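Local coordinates for mariner Mos1 transposase (Drosophila mauritiana, PDB 4MDB), which moves the Mos1 transposon by a cut-and-paste mechanism, its RNase H-like catalytic domain cutting and rejoining DNA with two magnesium or manganese ions per subunit, at residues M72-W77 with E92-A97; V82-L87 with L103-R108; Q121-F126 with N147-P152. The protein carries 1 engineered substitution. All coordinates share one frame; numbering follows the deposited sequence.

Contact 1 of 3, residues M72-W77 with E92-A97. Engineered in segment 92-97: Ala96 (natural residue Thr).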
loop_
_atom_site.group_PDB
_atom_site.type_symbol
_atom_site.label_atom_id
_atom_site.label_comp_id
_atom_site.label_asym_id
_atom_site.label_seq_id
_atom_site.Cartn_x
_atom_site.Cartn_y
_atom_site.Cartn_z
ATOM N N MET A 72 -2.479 12.691 7.971
ATOM C CA MET A 72 -2.468 11.588 7.051
ATOM C C MET A 72 -1.157 10.823 7.182
ATOM O O MET A 72 -0.055 11.370 7.067
ATOM C CB MET A 72 -2.621 12.094 5.642
ATOM C CG MET A 72 -3.044 11.018 4.682
ATOM S SD MET A 72 -3.394 11.595 3.018
ATOM C CE MET A 72 -4.817 12.581 3.428
ATOM N N LEU A 73 -1.314 9.532 7.387
ATOM C CA LEU A 73 -0.203 8.578 7.306
ATOM C C LEU A 73 -0.130 8.135 5.862
ATOM O O LEU A 73 -1.147 7.649 5.295
ATOM C CB LEU A 73 -0.386 7.430 8.218
ATOM C CG LEU A 73 0.530 6.220 8.119
ATOM C CD1 LEU A 73 1.959 6.556 8.471
ATOM C CD2 LEU A 73 -0.005 5.153 8.988
ATOM N N CYS A 74 1.083 8.170 5.310
ATOM C CA CYS A 74 1.366 7.661 3.961
ATOM C C CYS A 74 2.475 6.656 4.172
ATOM O O CYS A 74 3.549 7.031 4.616
ATOM C CB CYS A 74 1.840 8.760 3.080
ATOM S SG CYS A 74 0.716 10.209 3.037
ATOM N N VAL A 75 2.244 5.403 3.850
ATOM C CA VAL A 75 3.284 4.425 4.184
ATOM C C VAL A 75 3.451 3.447 3.041
ATOM O O VAL A 75 2.487 3.041 2.396
ATOM C CB VAL A 75 2.918 3.688 5.521
ATOM C CG1 VAL A 75 1.529 3.048 5.434
ATOM C CG2 VAL A 75 3.872 2.585 5.871
ATOM N N TRP A 76 4.669 2.961 2.926
ATOM C CA TRP A 76 5.076 1.990 1.899
ATOM C C TRP A 76 5.882 0.880 2.548
ATOM O O TRP A 76 6.695 1.145 3.401
ATOM C CB TRP A 76 5.855 2.606 0.745
ATOM C CG TRP A 76 5.131 3.669 0.030
ATOM C CD1 TRP A 76 4.343 3.514 -1.080
ATOM C CD2 TRP A 76 4.979 5.047 0.420
ATOM N NE1 TRP A 76 3.759 4.709 -1.442
ATOM C CE2 TRP A 76 4.179 5.665 -0.547
ATOM C CE3 TRP A 76 5.538 5.840 1.456
ATOM C CZ2 TRP A 76 3.828 7.021 -0.469
ATOM C CZ3 TRP A 76 5.172 7.178 1.538
ATOM C CH2 TRP A 76 4.342 7.735 0.575
ATOM N N TRP A 77 5.650 -0.349 2.093
ATOM C CA TRP A 77 6.186 -1.534 2.744
ATOM C C TRP A 77 6.272 -2.713 1.827
ATOM O O TRP A 77 5.691 -2.697 0.748
ATOM C CB TRP A 77 5.414 -1.868 3.987
ATOM C CG TRP A 77 3.934 -2.192 3.761
ATOM C CD1 TRP A 77 2.963 -1.303 3.453
ATOM C CD2 TRP A 77 3.299 -3.480 3.827
ATOM N NE1 TRP A 77 1.747 -1.948 3.349
ATOM C CE2 TRP A 77 1.914 -3.276 3.599
ATOM C CE3 TRP A 77 3.737 -4.762 4.107
ATOM C CZ2 TRP A 77 0.995 -4.352 3.591
ATOM C CZ3 TRP A 77 2.847 -5.796 4.162
ATOM C CH2 TRP A 77 1.474 -5.598 3.900
ATOM N N GLU A 92 -3.507 18.529 6.143
ATOM C CA GLU A 92 -2.940 18.567 4.775
ATOM C C GLU A 92 -3.095 17.197 4.086
ATOM O O GLU A 92 -3.105 16.141 4.725
ATOM C CB GLU A 92 -1.519 19.194 4.787
ATOM C CG GLU A 92 -0.309 18.489 4.174
ATOM C CD GLU A 92 1.022 19.074 4.710
ATOM O OE1 GLU A 92 1.060 20.309 4.950
ATOM O OE2 GLU A 92 2.024 18.320 4.927
ATOM N N THR A 93 -3.298 17.267 2.782
ATOM C CA THR A 93 -3.736 16.155 1.974
ATOM C C THR A 93 -2.587 15.854 0.992
ATOM O O THR A 93 -1.691 16.670 0.811
ATOM C CB THR A 93 -5.024 16.617 1.226
ATOM O OG1 THR A 93 -5.846 15.491 0.914
ATOM C CG2 THR A 93 -4.693 17.451 -0.016
ATOM N N VAL A 94 -2.589 14.663 0.415
ATOM C CA VAL A 94 -1.713 14.319 -0.723
ATOM C C VAL A 94 -2.258 14.774 -2.083
ATOM O O VAL A 94 -3.294 14.315 -2.546
ATOM C CB VAL A 94 -1.554 12.795 -0.800
ATOM C CG1 VAL A 94 -0.749 12.392 -2.032
ATOM C CG2 VAL A 94 -0.890 12.320 0.489
ATOM N N ASN A 95 -1.528 15.659 -2.724
ATOM C CA ASN A 95 -1.831 16.071 -4.093
ATOM C C ASN A 95 -0.768 15.504 -5.045
ATOM O O ASN A 95 0.204 14.851 -4.593
ATOM C CB ASN A 95 -1.889 17.595 -4.191
ATOM C CG ASN A 95 -0.603 18.282 -3.748
ATOM O OD1 ASN A 95 0.464 17.696 -3.708
ATOM N ND2 ASN A 95 -0.714 19.576 -3.430
ATOM N N ALA A 96 -0.917 15.819 -6.327
ATOM C CA ALA A 96 0.018 15.337 -7.352
ATOM C C ALA A 96 1.520 15.615 -7.026
ATOM O O ALA A 96 2.387 14.686 -7.114
ATOM C CB ALA A 96 -0.415 15.876 -8.720
ATOM N N ALA A 97 1.864 16.849 -6.607
ATOM C CA ALA A 97 3.248 17.222 -6.375
ATOM C C ALA A 97 3.838 16.541 -5.151
ATOM O O ALA A 97 5.021 16.155 -5.124
ATOM C CB ALA A 97 3.392 18.756 -6.238
HETATM O O HOH W 1 -2.501 15.575 7.223
#

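Contact 2 of 3, residues V82-L87 with L103-R108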
loop_
_atom_site.group_PDB
_atom_site.type_symbol
_atom_site.label_atom_id
_atom_site.label_comp_id
_atom_site.label_asym_id
_atom_site.label_seq_id
_atom_site.Cartn_x
_atom_site.Cartn_y
_atom_site.Cartn_z
ATOM N N VAL A 82 8.316 -2.149 6.854
ATOM C CA VAL A 82 8.095 -0.815 6.393
ATOM C C VAL A 82 9.335 -0.188 5.781
ATOM O O VAL A 82 10.432 -0.201 6.443
ATOM C CB VAL A 82 7.515 0.059 7.564
ATOM C CG1 VAL A 82 7.475 1.494 7.149
ATOM C CG2 VAL A 82 6.169 -0.519 7.984
ATOM N N ILE A 83 9.238 0.345 4.583
ATOM C CA ILE A 83 10.342 0.973 3.878
ATOM C C ILE A 83 10.462 2.452 4.243
ATOM O O ILE A 83 11.544 2.971 4.544
ATOM C CB ILE A 83 10.265 0.704 2.361
ATOM C CG1 ILE A 83 10.304 -0.825 2.091
ATOM C CG2 ILE A 83 11.376 1.400 1.574
ATOM C CD1 ILE A 83 9.702 -1.255 0.771
ATOM N N TYR A 84 9.330 3.178 4.210
ATOM C CA TYR A 84 9.321 4.591 4.271
ATOM C C TYR A 84 7.931 4.999 4.661
ATOM O O TYR A 84 6.984 4.359 4.277
ATOM C CB TYR A 84 9.692 5.219 2.968
ATOM C CG TYR A 84 9.672 6.722 2.951
ATOM C CD1 TYR A 84 10.577 7.435 3.719
ATOM C CD2 TYR A 84 8.737 7.451 2.234
ATOM C CE1 TYR A 84 10.621 8.830 3.669
ATOM C CE2 TYR A 84 8.787 8.830 2.167
ATOM C CZ TYR A 84 9.718 9.504 2.913
ATOM O OH TYR A 84 9.679 10.865 2.897
ATOM N N TYR A 85 7.788 6.000 5.493
ATOM C CA TYR A 85 6.464 6.649 5.684
ATOM C C TYR A 85 6.588 8.121 5.976
ATOM O O TYR A 85 7.657 8.609 6.404
ATOM C CB TYR A 85 5.669 5.948 6.784
ATOM C CG TYR A 85 6.038 6.293 8.225
ATOM C CD1 TYR A 85 6.993 5.561 8.918
ATOM C CD2 TYR A 85 5.388 7.329 8.897
ATOM C CE1 TYR A 85 7.313 5.859 10.242
ATOM C CE2 TYR A 85 5.723 7.662 10.206
ATOM C CZ TYR A 85 6.660 6.916 10.882
ATOM O OH TYR A 85 6.999 7.255 12.164
ATOM N N GLU A 86 5.504 8.816 5.680
ATOM C CA GLU A 86 5.346 10.243 6.073
ATOM C C GLU A 86 4.063 10.430 6.825
ATOM O O GLU A 86 3.037 9.781 6.535
ATOM C CB GLU A 86 5.403 11.134 4.842
ATOM C CG GLU A 86 6.728 11.178 4.118
ATOM C CD GLU A 86 6.739 12.119 2.942
ATOM O OE1 GLU A 86 5.694 12.827 2.740
ATOM O OE2 GLU A 86 7.720 12.114 2.136
ATOM N N LEU A 87 4.107 11.321 7.827
ATOM C CA LEU A 87 2.931 11.741 8.536
ATOM C C LEU A 87 2.790 13.236 8.178
ATOM O O LEU A 87 3.733 14.073 8.344
ATOM C CB LEU A 87 3.076 11.440 10.006
ATOM C CG LEU A 87 1.856 11.615 10.904
ATOM C CD1 LEU A 87 0.786 10.522 10.744
ATOM C CD2 LEU A 87 2.277 11.749 12.347
ATOM N N LEU A 103 7.351 9.528 -3.836
ATOM C CA LEU A 103 7.887 8.397 -4.589
ATOM C C LEU A 103 9.384 8.537 -4.710
ATOM O O LEU A 103 10.106 7.556 -4.583
ATOM C CB LEU A 103 7.254 8.252 -5.935
ATOM C CG LEU A 103 5.748 7.953 -6.030
ATOM C CD1 LEU A 103 5.331 7.934 -7.454
ATOM C CD2 LEU A 103 5.481 6.608 -5.403
ATOM N N ILE A 104 9.829 9.772 -4.995
ATOM C CA ILE A 104 11.286 10.018 -5.048
ATOM C C ILE A 104 11.982 9.734 -3.714
ATOM O O ILE A 104 13.029 9.102 -3.680
ATOM C CB ILE A 104 11.567 11.416 -5.595
ATOM C CG1 ILE A 104 11.204 11.458 -7.081
ATOM C CG2 ILE A 104 13.023 11.837 -5.329
ATOM C CD1 ILE A 104 10.985 12.858 -7.646
ATOM N N ASN A 105 11.418 10.152 -2.586
ATOM C CA ASN A 105 11.968 9.862 -1.298
ATOM C C ASN A 105 11.918 8.368 -0.953
ATOM O O ASN A 105 12.791 7.833 -0.370
ATOM C CB ASN A 105 11.211 10.656 -0.252
ATOM C CG ASN A 105 11.387 12.141 -0.451
ATOM O OD1 ASN A 105 12.319 12.526 -1.101
ATOM N ND2 ASN A 105 10.499 12.976 0.095
ATOM N N LEU A 106 10.830 7.706 -1.356
ATOM C CA LEU A 106 10.664 6.294 -1.127
ATOM C C LEU A 106 11.778 5.538 -1.850
ATOM O O LEU A 106 12.292 4.591 -1.308
ATOM C CB LEU A 106 9.263 5.797 -1.660
ATOM C CG LEU A 106 9.074 4.261 -1.852
ATOM C CD1 LEU A 106 9.200 3.472 -0.601
ATOM C CD2 LEU A 106 7.612 3.968 -2.336
ATOM N N ASN A 107 12.117 5.954 -3.063
ATOM C CA ASN A 107 13.150 5.303 -3.852
ATOM C C ASN A 107 14.488 5.447 -3.085
ATOM O O ASN A 107 15.278 4.512 -3.069
ATOM C CB ASN A 107 13.241 5.950 -5.236
ATOM C CG ASN A 107 14.294 5.341 -6.100
ATOM O OD1 ASN A 107 15.270 6.025 -6.567
ATOM N ND2 ASN A 107 14.185 4.123 -6.292
ATOM N N ARG A 108 14.734 6.585 -2.481
ATOM C CA ARG A 108 15.957 6.740 -1.679
ATOM C C ARG A 108 16.005 5.755 -0.505
ATOM O O ARG A 108 17.011 5.071 -0.303
ATOM C CB ARG A 108 16.085 8.185 -1.185
ATOM C CG ARG A 108 16.310 9.235 -2.252
ATOM C CD ARG A 108 17.169 10.300 -1.536
ATOM N NE ARG A 108 17.417 11.490 -2.321
ATOM C CZ ARG A 108 18.391 12.361 -2.058
ATOM N NH1 ARG A 108 19.241 12.163 -1.037
ATOM N NH2 ARG A 108 18.526 13.436 -2.833
#

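Contact 3 of 3, residues Q121-F126 with N147-P152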
loop_
_atom_site.group_PDB
_atom_site.type_symbol
_atom_site.label_atom_id
_atom_site.label_comp_id
_atom_site.label_asym_id
_atom_site.label_seq_id
_atom_site.Cartn_x
_atom_site.Cartn_y
_atom_site.Cartn_z
ATOM N N GLN A 121 19.351 -5.816 -9.319
ATOM C CA GLN A 121 19.188 -7.210 -9.652
ATOM C C GLN A 121 17.740 -7.468 -9.692
ATOM O O GLN A 121 17.339 -8.546 -10.089
ATOM C CB GLN A 121 19.795 -8.111 -8.620
ATOM C CG GLN A 121 20.915 -7.494 -7.851
ATOM C CD GLN A 121 21.583 -8.523 -7.025
ATOM O OE1 GLN A 121 21.001 -9.060 -6.078
ATOM N NE2 GLN A 121 22.792 -8.870 -7.421
ATOM N N HIS A 122 16.946 -6.477 -9.244
ATOM C CA HIS A 122 15.543 -6.796 -9.009
ATOM C C HIS A 122 14.656 -5.574 -9.216
ATOM O O HIS A 122 14.780 -4.576 -8.505
ATOM C CB HIS A 122 15.351 -7.353 -7.596
ATOM C CG HIS A 122 15.310 -8.848 -7.536
ATOM N ND1 HIS A 122 14.273 -9.543 -6.953
ATOM C CD2 HIS A 122 16.181 -9.781 -7.987
ATOM C CE1 HIS A 122 14.506 -10.840 -7.046
ATOM N NE2 HIS A 122 15.658 -11.012 -7.670
ATOM N N ARG A 123 13.760 -5.659 -10.194
ATOM C CA ARG A 123 12.851 -4.567 -10.493
ATOM C C ARG A 123 11.697 -4.515 -9.515
ATOM O O ARG A 123 11.098 -5.535 -9.189
ATOM C CB ARG A 123 12.313 -4.769 -11.914
ATOM C CG ARG A 123 11.468 -3.650 -12.414
ATOM C CD ARG A 123 10.903 -3.939 -13.776
ATOM N NE ARG A 123 10.229 -2.740 -14.309
ATOM C CZ ARG A 123 9.466 -2.722 -15.408
ATOM N NH1 ARG A 123 9.196 -3.846 -16.092
ATOM N NH2 ARG A 123 8.915 -1.592 -15.845
ATOM N N VAL A 124 11.430 -3.317 -9.058
ATOM C CA VAL A 124 10.338 -3.051 -8.136
ATOM C C VAL A 124 9.029 -3.289 -8.877
ATOM O O VAL A 124 8.823 -2.776 -9.993
ATOM C CB VAL A 124 10.383 -1.651 -7.554
ATOM C CG1 VAL A 124 9.066 -1.353 -6.810
ATOM C CG2 VAL A 124 11.675 -1.482 -6.726
ATOM N N ILE A 125 8.095 -3.975 -8.216
ATOM C CA ILE A 125 6.763 -4.074 -8.664
ATOM C C ILE A 125 5.931 -3.224 -7.672
ATOM O O ILE A 125 5.832 -3.608 -6.523
ATOM C CB ILE A 125 6.266 -5.515 -8.727
ATOM C CG1 ILE A 125 7.078 -6.304 -9.752
ATOM C CG2 ILE A 125 4.758 -5.601 -9.009
ATOM C CD1 ILE A 125 6.798 -7.774 -9.771
ATOM N N PHE A 126 5.215 -2.239 -8.135
ATOM C CA PHE A 126 4.593 -1.262 -7.240
ATOM C C PHE A 126 3.100 -1.453 -7.259
ATOM O O PHE A 126 2.462 -1.438 -8.325
ATOM C CB PHE A 126 4.937 0.164 -7.679
ATOM C CG PHE A 126 4.660 1.239 -6.681
ATOM C CD1 PHE A 126 5.219 1.212 -5.450
ATOM C CD2 PHE A 126 3.853 2.325 -7.023
ATOM C CE1 PHE A 126 5.046 2.238 -4.550
ATOM C CE2 PHE A 126 3.647 3.351 -6.104
ATOM C CZ PHE A 126 4.276 3.275 -4.870
ATOM N N ASN A 147 11.054 3.451 -13.192
ATOM C CA ASN A 147 10.849 2.211 -13.935
ATOM C C ASN A 147 10.469 1.049 -13.048
ATOM O O ASN A 147 10.952 -0.070 -13.150
ATOM C CB ASN A 147 12.009 1.887 -14.825
ATOM C CG ASN A 147 11.538 1.158 -16.076
ATOM O OD1 ASN A 147 11.750 -0.015 -16.228
ATOM N ND2 ASN A 147 10.801 1.804 -16.858
ATOM N N TRP A 148 9.548 1.343 -12.162
ATOM C CA TRP A 148 8.832 0.341 -11.411
ATOM C C TRP A 148 7.700 -0.141 -12.257
ATOM O O TRP A 148 7.007 0.654 -12.924
ATOM C CB TRP A 148 8.325 0.960 -10.121
ATOM C CG TRP A 148 9.431 1.505 -9.176
ATOM C CD1 TRP A 148 10.829 1.315 -9.282
ATOM C CD2 TRP A 148 9.243 2.293 -8.004
ATOM N NE1 TRP A 148 11.441 1.931 -8.278
ATOM C CE2 TRP A 148 10.520 2.550 -7.467
ATOM C CE3 TRP A 148 8.118 2.792 -7.345
ATOM C CZ2 TRP A 148 10.711 3.263 -6.293
ATOM C CZ3 TRP A 148 8.330 3.566 -6.150
ATOM C CH2 TRP A 148 9.616 3.794 -5.665
ATOM N N GLU A 149 7.465 -1.421 -12.172
ATOM C CA GLU A 149 6.304 -1.997 -12.819
ATOM C C GLU A 149 5.064 -1.707 -11.973
ATOM O O GLU A 149 4.999 -2.142 -10.824
ATOM C CB GLU A 149 6.530 -3.494 -12.942
ATOM C CG GLU A 149 5.429 -4.029 -13.810
ATOM C CD GLU A 149 5.348 -5.519 -13.883
ATOM O OE1 GLU A 149 4.251 -5.945 -14.407
ATOM O OE2 GLU A 149 6.279 -6.220 -13.420
ATOM N N VAL A 150 4.068 -1.037 -12.555
ATOM C CA VAL A 150 2.866 -0.686 -11.841
ATOM C C VAL A 150 1.810 -1.783 -12.050
ATOM O O VAL A 150 1.397 -2.106 -13.177
ATOM C CB VAL A 150 2.375 0.691 -12.251
ATOM C CG1 VAL A 150 1.088 1.043 -11.524
ATOM C CG2 VAL A 150 3.450 1.699 -11.941
ATOM N N LEU A 151 1.442 -2.417 -10.962
ATOM C CA LEU A 151 0.480 -3.496 -10.996
ATOM C C LEU A 151 -0.917 -2.931 -11.171
ATOM O O LEU A 151 -1.242 -1.892 -10.668
ATOM C CB LEU A 151 0.655 -4.287 -9.671
ATOM C CG LEU A 151 0.753 -5.773 -9.687
ATOM C CD1 LEU A 151 1.718 -6.450 -10.663
ATOM C CD2 LEU A 151 0.854 -6.342 -8.296
ATOM N N PRO A 152 -1.773 -3.646 -11.941
ATOM C CA PRO A 152 -3.165 -3.279 -12.075
ATOM C C PRO A 152 -3.865 -3.402 -10.732
ATOM O O PRO A 152 -3.502 -4.260 -9.947
ATOM C CB PRO A 152 -3.727 -4.333 -13.015
ATOM C CG PRO A 152 -2.754 -5.357 -13.137
ATOM C CD PRO A 152 -1.400 -4.820 -12.718
HETATM O O HOH W 2 12.860 -1.090 -10.442
HETATM O O HOH W 3 -0.293 -0.442 -8.707
#

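Contact 1 of 3, residues M72-W77 with E92-A97
Met72 and Val94 cross at about a right angle. Met72 was modelled in two conformers, and the contacts of its SD and CE hold for the one described. In it, the thioether SD of Met72 meets the methyl CG2 of Val94 at 3.6 Å. The firm contact is Cys74 SG to Val94 CG2, at 3.7 Å. In this conformer, then, one valine methyl bridges two sulphur atoms of one strand. The Met72 chain runs extended to SD and then bends (chi3 -66°). The Met72 and Thr93 side chains lie side by side, pointing the same way, with Met72 CE 4.0 Å from Thr93 OG1. The direct contact is van der Waals packing. The polar link is a single water, which accepts from Met72 N at 3.0 Å and donates to Glu92 O at 2.6 Å. Val94 N is buried here and has no partner in the model. Segment 72-77 lies on strand 69-78 of the RNase H-like sheet, between strands 81-87 and 32-42 and antiparallel to both. Met72 and Cys74 also pack on Glu37 of strand 32-42, the strand that carries the magnesium ligand Asp36. Leu88 touches Met72, Cys74 and Val94, and Gln102 of helix 96-113 touches Cys74.

Contact 2 of 3, residues V82-L87 with L103-R108
Strand 82-87 and helix 103-108 approach to 7.9 Å between axes and run roughly antiparallel, at 146°, with Tyr84 and Leu106 nearest at CA. Ile83 and Tyr84 both face Trp76 of the neighbouring antiparallel strand 69-78, a classic beta bulge, and both turn their side chains toward the helix. One branch of Leu106 touches both. Its CD1 lies 3.7 Å from Ile83 CG2 and 4.0 Å from Tyr84 CB. The Tyr84 ring is laid against the helix backbone: Leu106 N and the carbonyl carbon of Asn105 sit over one of its faces. Tyr84 CG is anti to the backbone N (chi1 179°), and the ring runs on past Leu106 to Asn105. There the phenol OH of Tyr84 comes within 3.5 Å of Asn105 CB. The Asn105 amide is steeply inclined to the ring, the planes 73° apart. Its ND2 is 3.6 Å from Glu86 OE2, near but not bonded. The Asn105 amide oxygen OD1 is bonded to Gln101 NE2, one turn earlier in the helix. Leu106 also packs on Trp76 and Trp148, so it belongs to the apolar layer between helix and sheet. The polar ends of Tyr84, Glu86 and Asn105 lie near one another. The 2.4 Å modelled between Tyr84 OH and Glu86 OE2 is too short to be trusted in detail. Glu86 OE1 accepts from Gln102 NE2. With the tyrosine hydroxyl, this bond would limit rotation of the carboxylate if the short contact is real.

Contact 3 of 3, residues Q121-F126 with N147-P152
Val124 lies over one face of the Trp148 indole, with CB 3.7 Å from the centroid of the five-membered ring, a CH-pi contact. Trp148 CE3 in turn sits over one face of the Phe126 ring, 3.8 Å from CD1 and toward the rim. These two rings are inclined at 49°, neither stacked nor edge-to-face. The Arg123 guanidinium is a third flat group. Glu149 CB covers the centre of one of its faces, and Asn147 O lies at its edge, in plane. This is the parallel edge of the RNase H-like sheet, where strand 125-127 pairs with the outermost strand 149-150 through a right-handed crossover that includes helix 137-146. Ile125 pairs with Glu149, and Phe126 with Val150. The ladder has three bonds: Glu149 N to Val124 O, Phe126 N to Glu149 O at 2.7 Å, and Leu151 N to Phe126 O. Phe126 and Trp148 pack against helices 96-113 and 137-146. On the sheet face of Ile125 and Glu149, Ile125 CG2 meets Leu151 CD1 at 3.6 Å, and Leu19 and Arg22 of helix 6-25 lie against Leu151. Arg22 also forms a salt bridge with Glu149 OE1. Strand 125-127 leads into the magnesium ligand Asp129, two residues past its end, and the side chain of Phe126 is about 9 Å from that of Asp129. The Arg123 chain is extended from CG to NE, and its NE donates to Asn147 O at 3.0 Å with an N-H...O angle of 166°, approaching from above the carbonyl plane.

All three contacts reach one mixed sheet; only contact 3 pairs two of its strands. Contacts 1 and 2 share helix 96-113: contact 1 meets the loop leading into it and contact 2 its middle. Their strands are neighbours, bonded from Cys74 N to Glu86 O. Contact 3 lies at the opposite edge of the sheet from strand 81-87, yet it joins the same apolar layer, where Leu106 packs on both Phe126 and Trp148. Contact 2 touches only buried or partly exposed residues. Contact 1 has exposed Thr93, and contact 3 has exposed Arg123, Asn147 and Val150 beside a buried centre. Contacts 1 and 2 rest on side-chain packing, whereas contact 3 adds a parallel backbone ladder and an arginine bond.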